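Local coordinates for protein Alp7A (Bacillus subtilis, PDB 5EC0) that binds ADP and, as a bacterial actin-like protein, probably assembles into nucleotide-dependent filaments that segregate a plasmid, at residues M1-R5 against D117-T121; G11-Y15 against E25-N29; M14-L18 against R362-Y367; T105-Q109 against K166-I170. All coordinates share one frame; numbering follows the deposited sequence.

Contacts 2 and 3 lie near the centre of the chain but are only partly buried, and both touch ADP. They share Met-14 and Tyr-15 of strand 14-19. Contact 2 pairs this strand with its hairpin partner and shapes a phosphate-binding turn. Contact 3 packs it on helix 364-386, with apolar side chains and no hydrogen bond across. A salt bridge from Glu-25 to Arg-362 ties the two together. The centres of contacts 1 and 4 lie about 23 and 22 Å from the centre of the chain. Contact 1 is partly buried and mostly backbone pairing. Contact 4 is the buried one, helix-on-sheet packing. They meet where Lys-166 NZ is hydrogen-bonded to Asp-117 O.

Contact 1 (M1-R5 against D117-T121); sequences MNISR and DNEVT
Met-1 N, the amino terminus of the chain, is gripped by two groups of segment 117-121. Asp-117 OD2 forms a salt bridge with it. The modelled distance from Met-1 N to Asp-117 OD2 is 2.5 Å, which is very short, so the exact length is doubtful. Met-1 N also donates to the backbone oxygen Glu-119 O, 2.8 Å away. With CG anti to the backbone N (chi1 -173°), Asp-117 brings OD2 to the amino group. Its second oxygen, Asp-117 OD1, accepts a hydrogen bond from Glu-119 N at 3.3 Å, closing an Asx turn. That N-H arrives from above the carboxylate plane, 54° out of it. With an alanine here, the charged amino terminus would probably lose its carboxylate mate, keeping only Glu-119 O of the two acceptors described, and the turn would lose its side-chain acceptor. Beyond the turn the two chains run as parallel strands. Strand 2-10 runs beside strand 119-129 in the large mixed sheet of this actin-like fold. Thr-121 N donates to Met-1 O at 2.9 Å. Ile-3 N donates to Thr-121 O at 2.7 Å, and this bond is nearly straight (172°). Asn-2 and Thr-121 sit on the same face of the sheet, with Asn-2 OD1 and Thr-121 OG1 3.2 Å apart. On the other face Ile-3 CD1 meets Val-120 CG1 at 3.9 Å, the two side chains crossing at a slant. Tyr-108 of helix 95-112 packs against Met-1 and Ile-3.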
# COMPACT_ATOMS: atom_id res chain seq x y z
N MET A 1 -2.71 -8.30 24.95
CA MET A 1 -3.16 -8.83 23.67
C MET A 1 -1.99 -9.38 22.86
O MET A 1 -0.95 -8.74 22.74
CB MET A 1 -3.88 -7.75 22.85
CG MET A 1 -4.00 -8.10 21.37
SD MET A 1 -4.63 -6.79 20.29
CE MET A 1 -6.38 -6.90 20.63
N ASN A 2 -2.18 -10.57 22.30
CA ASN A 2 -1.16 -11.17 21.47
C ASN A 2 -1.53 -11.24 19.98
O ASN A 2 -2.58 -11.77 19.61
CB ASN A 2 -0.82 -12.57 21.96
CG ASN A 2 0.13 -13.28 21.04
OD1 ASN A 2 1.33 -12.97 21.02
ND2 ASN A 2 -0.38 -14.20 20.24
N ILE A 3 -0.65 -10.71 19.14
CA ILE A 3 -0.80 -10.71 17.69
C ILE A 3 0.23 -11.62 17.02
O ILE A 3 1.42 -11.48 17.28
CB ILE A 3 -0.64 -9.30 17.10
CG1 ILE A 3 -1.78 -8.39 17.55
CG2 ILE A 3 -0.57 -9.33 15.57
CD1 ILE A 3 -1.58 -6.98 17.09
N SER A 4 -0.21 -12.53 16.16
CA SER A 4 0.71 -13.49 15.55
C SER A 4 1.45 -12.91 14.35
O SER A 4 2.66 -13.07 14.23
CB SER A 4 -0.04 -14.76 15.12
OG SER A 4 -0.63 -15.38 16.24
N ARG A 5 0.70 -12.25 13.46
CA ARG A 5 1.26 -11.72 12.22
C ARG A 5 0.78 -10.31 11.98
O ARG A 5 -0.43 -10.04 12.01
CB ARG A 5 0.88 -12.60 11.02
CG ARG A 5 1.22 -14.09 11.15
CD ARG A 5 0.73 -14.92 9.94
NE ARG A 5 -0.59 -14.48 9.48
CZ ARG A 5 -1.74 -14.84 10.04
NH1 ARG A 5 -1.74 -15.65 11.08
NH2 ARG A 5 -2.89 -14.38 9.57
N ASP A 117 -6.53 -3.86 29.08
CA ASP A 117 -5.29 -4.47 28.60
C ASP A 117 -4.37 -3.40 28.00
O ASP A 117 -4.70 -2.81 26.98
CB ASP A 117 -5.60 -5.56 27.56
CG ASP A 117 -4.37 -6.35 27.14
OD1 ASP A 117 -3.28 -6.14 27.73
OD2 ASP A 117 -4.49 -7.18 26.22
N ASN A 118 -3.24 -3.13 28.63
CA ASN A 118 -2.36 -2.06 28.16
C ASN A 118 -1.11 -2.54 27.43
O ASN A 118 -0.15 -1.78 27.27
CB ASN A 118 -1.94 -1.17 29.33
CG ASN A 118 -3.12 -0.46 29.98
OD1 ASN A 118 -3.99 0.05 29.29
ND2 ASN A 118 -3.14 -0.44 31.31
N GLU A 119 -1.11 -3.79 26.98
CA GLU A 119 0.09 -4.36 26.37
C GLU A 119 -0.25 -5.18 25.14
O GLU A 119 -1.19 -5.97 25.16
CB GLU A 119 0.86 -5.22 27.38
CG GLU A 119 2.38 -5.15 27.22
CD GLU A 119 3.11 -6.30 27.89
OE1 GLU A 119 3.82 -6.05 28.90
OE2 GLU A 119 2.98 -7.44 27.40
N VAL A 120 0.54 -4.99 24.09
CA VAL A 120 0.42 -5.78 22.87
C VAL A 120 1.76 -6.41 22.52
O VAL A 120 2.77 -5.71 22.41
CB VAL A 120 -0.06 -4.92 21.66
CG1 VAL A 120 0.03 -5.72 20.36
CG2 VAL A 120 -1.47 -4.43 21.89
N THR A 121 1.77 -7.74 22.37
CA THR A 121 2.91 -8.45 21.79
C THR A 121 2.63 -8.86 20.33
O THR A 121 1.57 -9.37 20.00
CB THR A 121 3.27 -9.71 22.62
OG1 THR A 121 2.08 -10.46 22.90
CG2 THR A 121 3.93 -9.34 23.92

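Contact 2 (G11-Y15 against E25-N29); sequences GNSMY and ELPTN. With ADP (adenosine-5'-diphosphate), chain D.
Bends at chi2 (-64°) and chi3 (-69°) curl the Met-14 side chain back over strand 25-27. Its methyl, Met-14 CE, comes within 3.5 Å of Leu-26 C and lies equally near Glu-25 OE1. Glu-25 runs extended beyond CG, past the methionine at a slant. Its other oxygen, OE2, forms a salt bridge with Arg-362. These side chains belong to the beta hairpin of strands 14-19 and 22-33. Tyr-15 and Leu-26 form a hydrogen-bonded antiparallel pair: Tyr-15 N donates to Leu-26 O at 2.9 Å, and Leu-26 N donates back to Tyr-15 O. Their side chains lie side by side on one face, with Tyr-15 CD1 and Leu-26 CD1 4.1 Å apart. The Gly-11 to Ser-13 turn leads into strand 14-19 and is the first phosphate loop of the actin family. Asn-12 N donates to ADP O1B at 2.9 Å, and Asn-12 ND2 to ADP O2B at 2.7 Å. Thr-28, just past strand 25-27, backs this turn. Thr-28 OG1 lies 3.3 Å from Gly-11 O and 3.2 Å from Ser-13 O; which oxygen it bonds is not settled. The N-H groups of Asn-12 thus grip the beta phosphate, while the carbonyl oxygens of the turn lie on the Thr-28 side.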
# COMPACT_ATOMS: atom_id res chain seq x y z
N GLY A 11 2.04 2.83 2.14
CA GLY A 11 1.86 3.45 0.84
C GLY A 11 1.99 4.96 0.90
O GLY A 11 2.08 5.54 1.98
N ASN A 12 2.03 5.59 -0.27
CA ASN A 12 2.06 7.04 -0.34
C ASN A 12 0.64 7.60 -0.16
O ASN A 12 0.47 8.72 0.30
CB ASN A 12 2.65 7.52 -1.67
CG ASN A 12 3.98 6.85 -2.00
OD1 ASN A 12 4.86 6.72 -1.15
ND2 ASN A 12 4.14 6.43 -3.25
N SER A 13 -0.35 6.80 -0.54
CA SER A 13 -1.75 7.22 -0.51
C SER A 13 -2.46 6.68 0.73
O SER A 13 -3.14 7.42 1.45
CB SER A 13 -2.48 6.76 -1.77
OG SER A 13 -3.87 7.01 -1.69
N MET A 14 -2.27 5.39 0.98
CA MET A 14 -2.86 4.72 2.13
C MET A 14 -1.81 3.88 2.85
O MET A 14 -1.01 3.20 2.23
CB MET A 14 -4.03 3.82 1.71
CG MET A 14 -5.23 4.52 1.05
SD MET A 14 -6.13 5.69 2.10
CE MET A 14 -6.90 4.60 3.27
N TYR A 15 -1.81 3.97 4.17
CA TYR A 15 -1.26 2.96 5.06
C TYR A 15 -2.23 1.78 5.06
O TYR A 15 -3.42 1.99 5.27
CB TYR A 15 -1.09 3.54 6.48
CG TYR A 15 -0.82 2.52 7.56
CD1 TYR A 15 -1.87 1.81 8.15
CD2 TYR A 15 0.46 2.28 8.00
CE1 TYR A 15 -1.63 0.88 9.14
CE2 TYR A 15 0.72 1.36 9.02
CZ TYR A 15 -0.33 0.65 9.57
OH TYR A 15 -0.09 -0.26 10.55
N GLU A 25 -7.24 0.14 6.71
CA GLU A 25 -6.31 1.11 6.15
C GLU A 25 -6.63 2.51 6.65
O GLU A 25 -7.73 2.77 7.13
CB GLU A 25 -6.33 1.06 4.62
CG GLU A 25 -7.71 1.08 3.99
CD GLU A 25 -7.66 1.09 2.46
OE1 GLU A 25 -6.58 1.38 1.91
OE2 GLU A 25 -8.69 0.82 1.80
N LEU A 26 -5.66 3.40 6.54
CA LEU A 26 -5.72 4.75 7.07
C LEU A 26 -5.10 5.67 6.06
O LEU A 26 -4.15 5.27 5.39
CB LEU A 26 -4.94 4.89 8.39
CG LEU A 26 -5.23 4.02 9.61
CD1 LEU A 26 -4.12 4.18 10.65
CD2 LEU A 26 -6.58 4.39 10.20
N PRO A 27 -5.62 6.90 5.96
CA PRO A 27 -4.92 7.93 5.18
C PRO A 27 -3.50 8.09 5.70
O PRO A 27 -3.29 7.95 6.91
CB PRO A 27 -5.76 9.19 5.43
CG PRO A 27 -7.12 8.67 5.77
CD PRO A 27 -6.91 7.37 6.48
N THR A 28 -2.55 8.40 4.82
CA THR A 28 -1.13 8.43 5.19
C THR A 28 -0.73 9.64 6.04
O THR A 28 0.28 9.61 6.74
CB THR A 28 -0.25 8.38 3.90
OG1 THR A 28 -0.49 7.15 3.21
CG2 THR A 28 1.23 8.47 4.22
N ASN A 29 -1.54 10.69 6.01
CA ASN A 29 -1.25 11.93 6.74
C ASN A 29 -0.92 11.78 8.21
O ASN A 29 -1.65 11.13 8.96
CB ASN A 29 -2.43 12.88 6.61
CG ASN A 29 -2.84 13.09 5.18
OD1 ASN A 29 -3.81 12.50 4.71
ND2 ASN A 29 -2.08 13.92 4.47
PB ADP D . 0.76 4.89 -3.85
O1B ADP D . 1.08 4.09 -2.59
O2B ADP D . 1.96 5.45 -4.60
O3B ADP D . -0.33 5.93 -3.72
PA ADP D . -1.14 2.83 -4.56
O1A ADP D . -1.59 2.93 -3.11
O2A ADP D . -0.90 1.47 -5.18
O3A ADP D . 0.14 3.78 -4.85
O5' ADP D . -2.20 3.59 -5.47
C5' ADP D . -3.02 4.65 -4.98
C4' ADP D . -4.09 4.81 -6.03
O4' ADP D . -5.01 3.72 -5.90
C3' ADP D . -4.94 6.06 -5.90
O3' ADP D . -4.47 7.08 -6.79
C2' ADP D . -6.33 5.62 -6.30
O2' ADP D . -6.63 6.22 -7.56
C1' ADP D . -6.25 4.11 -6.46
N9 ADP D . -7.34 3.37 -5.77
C8 ADP D . -8.03 2.38 -6.37
N7 ADP D . -8.96 1.86 -5.53
C5 ADP D . -8.84 2.51 -4.36
C6 ADP D . -9.54 2.42 -3.07
N6 ADP D . -10.54 1.51 -2.90
N1 ADP D . -9.14 3.27 -2.09
C2 ADP D . -8.15 4.17 -2.29
N3 ADP D . -7.46 4.31 -3.45
C4 ADP D . -7.77 3.51 -4.52

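Contact 3 (M14-L18 against R362-Y367); sequences MYMNL and RLLNLY. With ADP (adenosine-5'-diphosphate), chain D.
Arg-362 reaches from the chain just before helix 364-386 to Met-16 on strand 14-18. The arrangement belongs to the two-domain actin-like fold: the chain leaves strand 355-357 of one sheet, and the following helix packs on a strand of the other. A bend at chi3 (69°) turns the Arg-362 guanidinium so that its face lies against the adenine of ADP. The adenine atom C6 of ADP sits 3.2 Å above the plane of that group, offset toward its rim. Arg-362 NH2 is held by the salt bridge to Glu-25. Arg-362 NH1 lies 3.7 Å from Met-16 SD, which approaches the group obliquely. The arginine is thus placed between nucleotide and strand. Leu-363 holds the N-cap position. Its CD2 touches Met-16 SD at 3.6 Å, so the thioether meets both residues. In the first turn of the helix, Leu-366 points at the strand. With CG anti to the backbone N (chi1 -175°), it lies across two residues of the strand: Leu-366 CD2 is 3.9 Å from Met-16 CB, and Leu-366 CG is 3.8 Å from Leu-18 CD1. Tyr-367 comes last. Its ring has Leu-363 CB over the centre of one face and meets Phe-192 edge-to-face. The Leu-18 and Tyr-367 side chains cross at about a right angle, with Leu-18 CD1 4.1 Å from Tyr-367 CD1.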
# COMPACT_ATOMS: atom_id res chain seq x y z
N MET A 14 -2.27 5.39 0.98
CA MET A 14 -2.86 4.72 2.13
C MET A 14 -1.81 3.88 2.85
O MET A 14 -1.01 3.20 2.23
CB MET A 14 -4.03 3.82 1.71
CG MET A 14 -5.23 4.52 1.05
SD MET A 14 -6.13 5.69 2.10
CE MET A 14 -6.90 4.60 3.27
N TYR A 15 -1.81 3.97 4.17
CA TYR A 15 -1.26 2.96 5.06
C TYR A 15 -2.23 1.78 5.06
O TYR A 15 -3.42 1.99 5.27
CB TYR A 15 -1.09 3.54 6.48
CG TYR A 15 -0.82 2.52 7.56
CD1 TYR A 15 -1.87 1.81 8.15
CD2 TYR A 15 0.46 2.28 8.00
CE1 TYR A 15 -1.63 0.88 9.14
CE2 TYR A 15 0.72 1.36 9.02
CZ TYR A 15 -0.33 0.65 9.57
OH TYR A 15 -0.09 -0.26 10.55
N MET A 16 -1.75 0.57 4.82
CA MET A 16 -2.62 -0.60 4.83
C MET A 16 -1.95 -1.69 5.61
O MET A 16 -0.72 -1.83 5.56
CB MET A 16 -2.93 -1.08 3.40
CG MET A 16 -3.21 0.04 2.39
SD MET A 16 -3.56 -0.62 0.76
CE MET A 16 -2.06 -1.52 0.47
N ASN A 17 -2.73 -2.48 6.34
CA ASN A 17 -2.04 -3.47 7.12
C ASN A 17 -2.97 -4.69 7.30
O ASN A 17 -4.19 -4.56 7.32
CB ASN A 17 -1.60 -2.86 8.47
CG ASN A 17 -2.78 -2.58 9.38
OD1 ASN A 17 -3.42 -3.50 9.89
ND2 ASN A 17 -3.28 -1.38 9.30
N LEU A 18 -2.39 -5.87 7.46
CA LEU A 18 -3.19 -7.01 7.89
C LEU A 18 -2.72 -7.45 9.26
O LEU A 18 -1.52 -7.72 9.48
CB LEU A 18 -3.07 -8.16 6.89
CG LEU A 18 -3.65 -8.07 5.48
CD1 LEU A 18 -2.98 -9.12 4.57
CD2 LEU A 18 -5.14 -8.31 5.56
N ARG A 362 -4.60 -3.54 -6.02
CA ARG A 362 -4.21 -2.57 -5.00
C ARG A 362 -3.57 -3.25 -3.77
O ARG A 362 -2.71 -2.67 -3.12
CB ARG A 362 -5.39 -1.71 -4.57
CG ARG A 362 -4.97 -0.51 -3.75
CD ARG A 362 -6.11 0.54 -3.63
NE ARG A 362 -7.23 0.09 -2.81
CZ ARG A 362 -7.35 0.36 -1.51
NH1 ARG A 362 -6.42 1.08 -0.90
NH2 ARG A 362 -8.39 -0.08 -0.82
N LEU A 363 -3.98 -4.47 -3.46
CA LEU A 363 -3.52 -5.12 -2.23
C LEU A 363 -2.45 -6.18 -2.45
O LEU A 363 -2.06 -6.86 -1.49
CB LEU A 363 -4.70 -5.75 -1.50
CG LEU A 363 -5.81 -4.80 -1.02
CD1 LEU A 363 -6.79 -5.52 -0.07
CD2 LEU A 363 -5.24 -3.56 -0.36
N LEU A 364 -1.96 -6.32 -3.68
CA LEU A 364 -1.07 -7.45 -4.02
C LEU A 364 0.23 -7.47 -3.19
O LEU A 364 0.65 -8.54 -2.71
CB LEU A 364 -0.73 -7.42 -5.52
CG LEU A 364 -0.40 -8.79 -6.13
CD1 LEU A 364 -1.63 -9.70 -6.09
CD2 LEU A 364 0.14 -8.66 -7.56
N ASN A 365 0.88 -6.32 -3.03
CA ASN A 365 2.09 -6.25 -2.19
C ASN A 365 1.81 -6.76 -0.76
O ASN A 365 2.51 -7.64 -0.25
CB ASN A 365 2.65 -4.82 -2.14
CG ASN A 365 3.50 -4.46 -3.37
OD1 ASN A 365 4.25 -5.28 -3.88
ND2 ASN A 365 3.35 -3.22 -3.84
N LEU A 366 0.77 -6.20 -0.14
CA LEU A 366 0.33 -6.60 1.20
C LEU A 366 0.07 -8.11 1.29
O LEU A 366 0.46 -8.77 2.25
CB LEU A 366 -0.94 -5.85 1.58
CG LEU A 366 -1.50 -6.04 2.99
CD1 LEU A 366 -0.41 -5.88 4.00
CD2 LEU A 366 -2.62 -5.00 3.25
N TYR A 367 -0.60 -8.63 0.27
CA TYR A 367 -0.96 -10.03 0.19
C TYR A 367 0.27 -10.90 0.05
O TYR A 367 0.31 -12.02 0.57
CB TYR A 367 -1.92 -10.26 -0.99
CG TYR A 367 -3.36 -9.95 -0.66
CD1 TYR A 367 -3.70 -9.37 0.55
CD2 TYR A 367 -4.39 -10.28 -1.55
CE1 TYR A 367 -5.02 -9.10 0.87
CE2 TYR A 367 -5.71 -10.03 -1.23
CZ TYR A 367 -6.02 -9.44 -0.02
OH TYR A 367 -7.33 -9.18 0.30
PB ADP D . 0.76 4.89 -3.85
O1B ADP D . 1.08 4.09 -2.59
O2B ADP D . 1.96 5.45 -4.60
O3B ADP D . -0.33 5.93 -3.72
PA ADP D . -1.14 2.83 -4.56
O1A ADP D . -1.59 2.93 -3.11
O2A ADP D . -0.90 1.47 -5.18
O3A ADP D . 0.14 3.78 -4.85
O5' ADP D . -2.20 3.59 -5.47
C5' ADP D . -3.02 4.65 -4.98
C4' ADP D . -4.09 4.81 -6.03
O4' ADP D . -5.01 3.72 -5.90
C3' ADP D . -4.94 6.06 -5.90
O3' ADP D . -4.47 7.08 -6.79
C2' ADP D . -6.33 5.62 -6.30
O2' ADP D . -6.63 6.22 -7.56
C1' ADP D . -6.25 4.11 -6.46
N9 ADP D . -7.34 3.37 -5.77
C8 ADP D . -8.03 2.38 -6.37
N7 ADP D . -8.96 1.86 -5.53
C5 ADP D . -8.84 2.51 -4.36
C6 ADP D . -9.54 2.42 -3.07
N6 ADP D . -10.54 1.51 -2.90
N1 ADP D . -9.14 3.27 -2.09
C2 ADP D . -8.15 4.17 -2.29
N3 ADP D . -7.46 4.31 -3.45
C4 ADP D . -7.77 3.51 -4.52

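Contact 4 (T105-Q109 against K166-I170); sequences TAYYQ and KELTI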
# COMPACT_ATOMS: atom_id res chain seq x y z
N THR A 105 -1.74 0.11 15.51
CA THR A 105 -1.74 -0.97 16.48
C THR A 105 -2.67 -0.63 17.68
O THR A 105 -3.39 -1.50 18.17
CB THR A 105 -0.32 -1.25 17.00
OG1 THR A 105 0.57 -1.51 15.90
CG2 THR A 105 -0.33 -2.44 17.96
N ALA A 106 -2.65 0.62 18.13
CA ALA A 106 -3.48 1.03 19.26
C ALA A 106 -4.96 0.99 18.86
O ALA A 106 -5.83 0.63 19.67
CB ALA A 106 -3.10 2.42 19.72
N TYR A 107 -5.23 1.34 17.61
CA TYR A 107 -6.58 1.26 17.09
C TYR A 107 -7.10 -0.17 17.08
O TYR A 107 -8.23 -0.45 17.51
CB TYR A 107 -6.65 1.83 15.68
CG TYR A 107 -7.96 1.49 15.01
CD1 TYR A 107 -9.16 2.01 15.50
CD2 TYR A 107 -8.01 0.64 13.92
CE1 TYR A 107 -10.37 1.70 14.90
CE2 TYR A 107 -9.21 0.32 13.31
CZ TYR A 107 -10.38 0.86 13.81
OH TYR A 107 -11.57 0.54 13.22
N TYR A 108 -6.28 -1.09 16.58
CA TYR A 108 -6.67 -2.49 16.53
C TYR A 108 -6.88 -3.03 17.94
O TYR A 108 -7.81 -3.81 18.18
CB TYR A 108 -5.61 -3.32 15.80
CG TYR A 108 -5.95 -4.79 15.72
CD1 TYR A 108 -6.74 -5.29 14.69
CD2 TYR A 108 -5.46 -5.68 16.67
CE1 TYR A 108 -7.04 -6.64 14.61
CE2 TYR A 108 -5.77 -7.04 16.61
CZ TYR A 108 -6.56 -7.51 15.57
OH TYR A 108 -6.85 -8.86 15.49
N GLN A 109 -6.04 -2.60 18.88
CA GLN A 109 -6.18 -3.03 20.27
C GLN A 109 -7.50 -2.55 20.85
O GLN A 109 -8.18 -3.30 21.55
CB GLN A 109 -5.02 -2.52 21.13
CG GLN A 109 -4.89 -3.24 22.46
CD GLN A 109 -5.91 -2.79 23.53
OE1 GLN A 109 -6.21 -1.60 23.67
NE2 GLN A 109 -6.43 -3.75 24.28
N LYS A 166 -5.11 5.69 27.11
CA LYS A 166 -4.22 4.74 27.78
C LYS A 166 -2.83 4.92 27.20
O LYS A 166 -2.67 5.46 26.10
CB LYS A 166 -4.67 3.28 27.59
CG LYS A 166 -4.68 2.80 26.15
CD LYS A 166 -4.81 1.28 26.05
CE LYS A 166 -6.20 0.81 26.47
NZ LYS A 166 -6.34 -0.67 26.40
N GLU A 167 -1.82 4.45 27.93
CA GLU A 167 -0.50 4.23 27.34
C GLU A 167 -0.31 2.74 27.04
O GLU A 167 -0.34 1.89 27.93
CB GLU A 167 0.62 4.73 28.25
CG GLU A 167 1.96 4.79 27.55
CD GLU A 167 3.05 5.40 28.41
OE1 GLU A 167 3.00 5.23 29.66
OE2 GLU A 167 3.96 6.05 27.84
N LEU A 168 -0.11 2.44 25.77
CA LEU A 168 0.01 1.06 25.33
C LEU A 168 1.48 0.72 25.14
O LEU A 168 2.20 1.43 24.43
CB LEU A 168 -0.78 0.87 24.03
CG LEU A 168 -1.19 -0.50 23.51
CD1 LEU A 168 -2.31 -1.09 24.34
CD2 LEU A 168 -1.64 -0.35 22.06
N THR A 169 1.93 -0.35 25.79
CA THR A 169 3.26 -0.89 25.47
C THR A 169 3.12 -1.93 24.36
O THR A 169 2.32 -2.86 24.46
CB THR A 169 3.94 -1.52 26.69
OG1 THR A 169 4.03 -0.54 27.73
CG2 THR A 169 5.34 -2.00 26.36
N ILE A 170 3.91 -1.75 23.29
CA ILE A 170 3.88 -2.65 22.14
C ILE A 170 5.25 -3.32 21.96
O ILE A 170 6.26 -2.64 21.74
CB ILE A 170 3.50 -1.88 20.83
CG1 ILE A 170 2.09 -1.29 20.95
CG2 ILE A 170 3.60 -2.77 19.61
CD1 ILE A 170 1.84 -0.14 19.98
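Leu-168 points from its strand into helix 105-109, where its CD2 touches Ala-106 CA at 3.6 Å. This is alpha-on-beta packing: helix 95-112 lies on the mixed sheet of the actin-like fold, against strand 166-179. The axes of helix segment 105-109 and strand segment 166-170 approach to 10.1 Å, with 109° between their N-to-C directions. The other methyl, Leu-168 CD1, meets Gln-109 CG at 3.8 Å. Farther along the strand, Ile-170 and Thr-105 reach toward each other tip to tip, with Ile-170 CD1 3.8 Å from Thr-105 CG2. At the opposite end of the segment the contact turns polar. Lys-166 NZ donates to Gln-109 OE1 at 2.9 Å, coming in 39° above the carbonyl plane. A bend at chi2 (-78°) in Gln-109 carries its amide to the lysine. The surroundings fix both groups. Lys-166 NZ also bonds to Asp-117 O and Arg-115 O, and Gln-109 NE2 donates to Lys-114 O, so side chains of helix and strand together hold the loop after the helix. A leucine in place of the glutamine would probably leave Lys-166 NZ one acceptor short and Lys-114 O without this donor. Val-120 of the adjoining strand packs against Thr-105 and Gln-109. Thr-105 OG1 is hydrogen-bonded to Phe-101 O, one helical turn earlier.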